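Local coordinates for acyl-CoA dehydrogenase (Slackia heliotrinireducens, PDB 4RM7), which belongs to the acyl-CoA dehydrogenase family, with a beta-sheet middle domain set between helical N- and C-terminal domains, at residues A[164-175]-A[185-193]. Residues are numbered along the deposited sequence; the frame is centred on the assembly and turned at random.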
ATOM      1  N   GLU A 164      21.819  32.121  -2.386  1.00 59.66           N
ATOM      2  CA  GLU A 164      23.241  32.316  -2.598  1.00 62.70           C
ATOM      3  C   GLU A 164      23.585  33.551  -3.414  1.00 68.83           C
ATOM      4  O   GLU A 164      24.614  34.178  -3.182  1.00 73.79           O
ATOM      5  CB  GLU A 164      23.821  31.087  -3.280  1.00 64.30           C
ATOM      6  CG  GLU A 164      25.319  31.065  -3.338  1.00 69.53           C
ATOM      7  CD  GLU A 164      25.836  29.827  -4.036  1.00 85.95           C
ATOM      8  OE1 GLU A 164      25.021  28.923  -4.328  1.00 89.30           O
ATOM      9  OE2 GLU A 164      27.053  29.763  -4.304  1.00 91.93           O
ATOM     10  N   TYR A 165      22.736  33.900  -4.373  1.00 67.76           N
ATOM     11  CA  TYR A 165      23.087  34.971  -5.303  1.00 64.31           C
ATOM     12  C   TYR A 165      22.072  36.103  -5.386  1.00 62.90           C
ATOM     13  O   TYR A 165      22.362  37.133  -5.976  1.00 70.10           O
ATOM     14  CB  TYR A 165      23.310  34.391  -6.699  1.00 66.90           C
ATOM     15  CG  TYR A 165      24.548  33.531  -6.795  1.00 71.96           C
ATOM     16  CD1 TYR A 165      25.813  34.085  -6.612  1.00 78.55           C
ATOM     17  CD2 TYR A 165      24.461  32.171  -7.071  1.00 75.35           C
ATOM     18  CE1 TYR A 165      26.959  33.312  -6.696  1.00 83.08           C
ATOM     19  CE2 TYR A 165      25.608  31.384  -7.165  1.00 81.38           C
ATOM     20  CZ  TYR A 165      26.856  31.963  -6.974  1.00 86.73           C
ATOM     21  OH  TYR A 165      28.006  31.198  -7.059  1.00 91.69           O
ATOM     22  N   ALA A 166      20.891  35.922  -4.806  1.00 60.05           N
ATOM     23  CA  ALA A 166      19.879  36.972  -4.832  1.00 61.86           C
ATOM     24  C   ALA A 166      20.434  38.281  -4.269  1.00 65.37           C
ATOM     25  O   ALA A 166      21.127  38.276  -3.252  1.00 68.06           O
ATOM     26  CB  ALA A 166      18.665  36.556  -4.053  1.00 58.38           C
ATOM     27  N   PRO A 167      20.138  39.399  -4.945  1.00 61.53           N
ATOM     28  CA  PRO A 167      20.569  40.745  -4.555  1.00 61.96           C
ATOM     29  C   PRO A 167      20.054  41.161  -3.182  1.00 60.33           C
ATOM     30  O   PRO A 167      20.681  41.957  -2.502  1.00 61.36           O
ATOM     31  CB  PRO A 167      19.964  41.632  -5.642  1.00 61.38           C
ATOM     32  CG  PRO A 167      19.839  40.749  -6.813  1.00 64.92           C
ATOM     33  CD  PRO A 167      19.516  39.390  -6.279  1.00 61.56           C
ATOM     34  N   ALA A 168      18.922  40.617  -2.776  1.00 56.97           N
ATOM     35  CA  ALA A 168      18.321  41.014  -1.518  1.00 55.08           C
ATOM     36  C   ALA A 168      17.520  39.864  -0.904  1.00 61.58           C
ATOM     37  O   ALA A 168      17.035  38.973  -1.609  1.00 57.68           O
ATOM     38  CB  ALA A 168      17.442  42.216  -1.727  1.00 54.73           C
ATOM     39  N   LEU A 169      17.382  39.900   0.414  1.00 60.13           N
ATOM     40  CA  LEU A 169      16.702  38.848   1.142  1.00 52.05           C
ATOM     41  C   LEU A 169      15.495  39.397   1.882  1.00 56.95           C
ATOM     42  O   LEU A 169      15.623  40.272   2.739  1.00 62.42           O
ATOM     43  CB  LEU A 169      17.671  38.190   2.115  1.00 50.96           C
ATOM     44  CG  LEU A 169      18.824  37.499   1.402  1.00 55.88           C
ATOM     45  CD1 LEU A 169      19.936  37.151   2.376  1.00 62.57           C
ATOM     46  CD2 LEU A 169      18.307  36.249   0.745  1.00 53.64           C
ATOM     47  N   LEU A 170      14.314  38.898   1.532  1.00 55.65           N
ATOM     48  CA  LEU A 170      13.108  39.264   2.245  1.00 53.33           C
ATOM     49  C   LEU A 170      12.957  38.337   3.451  1.00 54.02           C
ATOM     50  O   LEU A 170      12.587  37.169   3.321  1.00 56.94           O
ATOM     51  CB  LEU A 170      11.892  39.197   1.324  1.00 57.38           C
ATOM     52  CG  LEU A 170      10.562  39.591   1.989  1.00 62.39           C
ATOM     53  CD1 LEU A 170      10.677  40.921   2.725  1.00 65.36           C
ATOM     54  CD2 LEU A 170       9.440  39.656   0.979  1.00 62.67           C
ATOM     55  N   VAL A 171      13.244  38.875   4.626  1.00 57.05           N
ATOM     56  CA  VAL A 171      13.431  38.067   5.823  1.00 61.41           C
ATOM     57  C   VAL A 171      12.347  38.273   6.859  1.00 68.61           C
ATOM     58  O   VAL A 171      12.019  39.402   7.215  1.00 68.11           O
ATOM     59  CB  VAL A 171      14.784  38.365   6.491  1.00 57.01           C
ATOM     60  CG1 VAL A 171      15.075  37.346   7.558  1.00 53.66           C
ATOM     61  CG2 VAL A 171      15.882  38.344   5.455  1.00 58.00           C
ATOM     62  N   SER A 172      11.804  37.157   7.335  1.00 68.37           N
ATOM     63  CA  SER A 172      10.825  37.153   8.400  1.00 71.86           C
ATOM     64  C   SER A 172      11.553  37.102   9.738  1.00 76.39           C
ATOM     65  O   SER A 172      12.472  36.303   9.905  1.00 77.11           O
ATOM     66  CB  SER A 172       9.892  35.964   8.251  1.00 69.63           C
ATOM     67  OG  SER A 172      10.590  34.775   8.554  1.00 72.77           O
ATOM     68  N   ALA A 173      11.139  37.948  10.682  1.00 71.51           N
ATOM     69  CA  ALA A 173      11.842  38.079  11.962  1.00 73.24           C
ATOM     70  C   ALA A 173      10.943  38.591  13.085  1.00 79.05           C
ATOM     71  O   ALA A 173       9.996  39.335  12.844  1.00 81.57           O
ATOM     72  CB  ALA A 173      13.052  39.014  11.811  1.00 66.52           C
ATOM     73  N   TYR A 174      11.242  38.176  14.313  1.00 80.52           N
ATOM     74  CA  TYR A 174      10.678  38.823  15.497  1.00 76.72           C
ATOM     75  C   TYR A 174      11.383  40.148  15.711  1.00 77.40           C
ATOM     76  O   TYR A 174      12.600  40.185  15.906  1.00 80.63           O
ATOM     77  CB  TYR A 174      10.831  37.959  16.747  1.00 77.53           C
ATOM     78  CG  TYR A 174       9.813  36.859  16.871  1.00 90.24           C
ATOM     79  CD1 TYR A 174       8.465  37.104  16.653  1.00 98.10           C
ATOM     80  CD2 TYR A 174      10.199  35.566  17.205  1.00 98.17           C
ATOM     81  CE1 TYR A 174       7.530  36.090  16.771  1.00101.05           C
ATOM     82  CE2 TYR A 174       9.272  34.546  17.320  1.00100.50           C
ATOM     83  CZ  TYR A 174       7.938  34.809  17.103  1.00100.51           C
ATOM     84  OH  TYR A 174       7.021  33.788  17.222  1.00 97.79           O
ATOM     85  N   ASP A 175      10.627  41.237  15.656  1.00 81.07           N
ATOM     86  CA  ASP A 175      11.170  42.544  15.987  1.00 83.53           C
ATOM     87  C   ASP A 175      11.017  42.778  17.486  1.00 83.60           C
ATOM     88  O   ASP A 175       9.919  42.674  18.026  1.00 86.21           O
ATOM     89  CB  ASP A 175      10.471  43.637  15.189  1.00 87.42           C
ATOM     90  CG  ASP A 175      10.980  45.016  15.525  1.00 93.68           C
ATOM     91  OD1 ASP A 175      11.963  45.135  16.280  1.00 97.69           O
ATOM     92  OD2 ASP A 175      10.400  45.992  15.020  1.00 98.59           O
ATOM     93  N   PHE A 185       5.897  39.920  14.889  1.00 86.58           N
ATOM     94  CA  PHE A 185       6.202  39.508  13.531  1.00 78.32           C
ATOM     95  C   PHE A 185       6.573  40.692  12.647  1.00 78.95           C
ATOM     96  O   PHE A 185       5.976  41.762  12.750  1.00 81.25           O
ATOM     97  CB  PHE A 185       5.021  38.771  12.920  1.00 80.69           C
ATOM     98  CG  PHE A 185       5.306  38.226  11.563  1.00 80.66           C
ATOM     99  CD1 PHE A 185       4.787  38.835  10.436  1.00 83.59           C
ATOM    100  CD2 PHE A 185       6.122  37.114  11.411  1.00 74.98           C
ATOM    101  CE1 PHE A 185       5.063  38.334   9.175  1.00 82.09           C
ATOM    102  CE2 PHE A 185       6.404  36.617  10.161  1.00 70.91           C
ATOM    103  CZ  PHE A 185       5.873  37.225   9.038  1.00 74.02           C
ATOM    104  N   SER A 186       7.556  40.493  11.773  1.00 76.07           N
ATOM    105  CA  SER A 186       8.031  41.569  10.914  1.00 72.49           C
ATOM    106  C   SER A 186       8.769  41.036   9.704  1.00 68.47           C
ATOM    107  O   SER A 186       9.382  39.965   9.763  1.00 69.07           O
ATOM    108  CB  SER A 186       8.950  42.499  11.691  1.00 77.09           C
ATOM    109  OG  SER A 186      10.193  41.871  11.948  1.00 71.40           O
ATOM    110  N   PHE A 187       8.708  41.789   8.609  1.00 68.47           N
ATOM    111  CA  PHE A 187       9.444  41.455   7.396  1.00 64.59           C
ATOM    112  C   PHE A 187      10.472  42.542   7.111  1.00 71.13           C
ATOM    113  O   PHE A 187      10.201  43.726   7.306  1.00 73.48           O
ATOM    114  CB  PHE A 187       8.507  41.295   6.199  1.00 61.87           C
ATOM    115  CG  PHE A 187       8.137  39.862   5.888  1.00 68.26           C
ATOM    116  CD1 PHE A 187       9.079  38.982   5.365  1.00 69.37           C
ATOM    117  CD2 PHE A 187       6.837  39.404   6.086  1.00 74.37           C
ATOM    118  CE1 PHE A 187       8.743  37.667   5.069  1.00 64.80           C
ATOM    119  CE2 PHE A 187       6.490  38.089   5.789  1.00 72.55           C
ATOM    120  CZ  PHE A 187       7.445  37.223   5.278  1.00 67.06           C
ATOM    121  N   TRP A 188      11.645  42.131   6.636  1.00 69.26           N
ATOM    122  CA  TRP A 188      12.732  43.053   6.338  1.00 61.20           C
ATOM    123  C   TRP A 188      13.354  42.760   4.978  1.00 65.57           C
ATOM    124  O   TRP A 188      13.781  41.636   4.719  1.00 65.24           O
ATOM    125  CB  TRP A 188      13.810  42.957   7.407  1.00 56.32           C
ATOM    126  CG  TRP A 188      13.346  43.240   8.789  1.00 64.92           C
ATOM    127  CD1 TRP A 188      12.657  42.401   9.617  1.00 70.92           C
ATOM    128  CD2 TRP A 188      13.572  44.445   9.530  1.00 66.03           C
ATOM    129  NE1 TRP A 188      12.427  43.020  10.829  1.00 70.32           N
ATOM    130  CE2 TRP A 188      12.981  44.272  10.798  1.00 68.55           C
ATOM    131  CE3 TRP A 188      14.210  45.656   9.243  1.00 67.51           C
ATOM    132  CZ2 TRP A 188      13.009  45.265  11.768  1.00 77.48           C
ATOM    133  CZ3 TRP A 188      14.241  46.636  10.209  1.00 72.30           C
ATOM    134  CH2 TRP A 188      13.643  46.438  11.456  1.00 76.66           C
HETATM  135  N   MSE A 189      13.431  43.767   4.115  1.00 64.75           N
HETATM  136  CA  MSE A 189      14.095  43.603   2.822  1.00 60.86           C
HETATM  137  C   MSE A 189      15.583  43.951   2.947  1.00 67.35           C
HETATM  138  O   MSE A 189      15.975  45.114   2.829  1.00 73.61           O
HETATM  139  CB  MSE A 189      13.419  44.473   1.757  1.00 57.81           C
HETATM  140  CG  MSE A 189      13.967  44.292   0.348  1.00 53.98           C
HETATM  141 SE   MSE A 189      13.681  42.497  -0.357  0.70 71.97          SE
HETATM  142  CE  MSE A 189      11.758  42.533  -0.621  1.00 71.39           C
ATOM    143  N   VAL A 190      16.409  42.938   3.188  1.00 63.05           N
ATOM    144  CA  VAL A 190      17.813  43.167   3.503  1.00 55.14           C
ATOM    145  C   VAL A 190      18.718  42.996   2.297  1.00 61.86           C
ATOM    146  O   VAL A 190      18.726  41.941   1.672  1.00 62.85           O
ATOM    147  CB  VAL A 190      18.279  42.210   4.610  1.00 56.74           C
ATOM    148  CG1 VAL A 190      19.733  42.472   4.986  1.00 53.08           C
ATOM    149  CG2 VAL A 190      17.371  42.330   5.822  1.00 60.04           C
ATOM    150  N   PRO A 191      19.485  44.043   1.961  1.00 70.66           N
ATOM    151  CA  PRO A 191      20.501  43.970   0.899  1.00 64.96           C
ATOM    152  C   PRO A 191      21.515  42.877   1.196  1.00 67.72           C
ATOM    153  O   PRO A 191      21.972  42.778   2.334  1.00 72.38           O
ATOM    154  CB  PRO A 191      21.169  45.350   0.942  1.00 61.49           C
ATOM    155  CG  PRO A 191      20.186  46.239   1.628  1.00 68.99           C
ATOM    156  CD  PRO A 191      19.438  45.370   2.598  1.00 72.02           C
ATOM    157  N   ARG A 192      21.868  42.081   0.193  1.00 74.26           N
ATOM    158  CA  ARG A 192      22.778  40.956   0.376  1.00 73.81           C
ATOM    159  C   ARG A 192      24.186  41.464   0.702  1.00 75.53           C
ATOM    160  O   ARG A 192      25.046  40.710   1.168  1.00 86.88           O
ATOM    161  CB  ARG A 192      22.777  40.073  -0.882  1.00 66.03           C
ATOM    162  CG  ARG A 192      23.732  38.887  -0.870  1.00 67.14           C
ATOM    163  CD  ARG A 192      23.183  37.672  -0.108  1.00 72.70           C
ATOM    164  NE  ARG A 192      23.893  36.439  -0.468  1.00 74.61           N
ATOM    165  CZ  ARG A 192      25.138  36.149  -0.085  1.00 78.47           C
ATOM    166  NH1 ARG A 192      25.701  35.014  -0.468  1.00 82.89           N
ATOM    167  NH2 ARG A 192      25.833  36.992   0.674  1.00 73.73           N
ATOM    168  N   SER A 193      24.400  42.755   0.476  1.00 67.30           N
ATOM    169  CA  SER A 193      25.696  43.393   0.679  1.00 67.67           C
ATOM    170  C   SER A 193      25.937  43.836   2.127  1.00 71.88           C
ATOM    171  O   SER A 193      27.055  44.201   2.488  1.00 86.84           O
ATOM    172  CB  SER A 193      25.824  44.601  -0.245  1.00 70.92           C
ATOM    173  OG  SER A 193      24.891  45.610   0.111  1.00 76.74           O
TER
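Ser186 OG is gripped from two sides: it donates to Ala173 O at 2.7 Å, standing well above that carbonyl's plane, and accepts a bent bond from Trp188 NE1 at 2.8 Å. The Ser186 torsion, chi1 72°, sets OG between backbone N and carbonyl carbon, where both partners can be met, and the second bond helps fix the indole's rotation. The indole CD1 then lies 4.1 Å from Ala173 CB, with Val171 O in the ring plane at its edge. Antiparallel pairing is evident from the 159° between strand directions and from hydrogen-bonded pairs such as Val171 with Trp188, whose Val171 N to Trp188 O bond is nearly straight (170°). On the face of the sheet opposite Trp188, the side chains of Leu170 and Phe187 cross at about a right angle, Leu170 CD1 reaching Phe187 CD1 at 3.6 Å, while Ser172 CB makes an off-centre CH-pi contact with the Phe187 ring. Beyond the strands, the Arg192 chain bends at chi2, and its NH1 donates to Glu164 O at 3.0 Å, a bent bond tilted out of the guanidinium plane. This hairpin belongs to the middle-domain sheet: strand 168-175 also pairs in parallel with strands 124-127 and 143-146. Trp188 and Val171 pack against strand 151-161, Leu169 and Val190 touch Ile197 of strand 197-202, and on the opposite face the Phe187 ring meets that of Phe103 in helix 90-103, and the Phe185 ring that of Phe235 in helix 234-270.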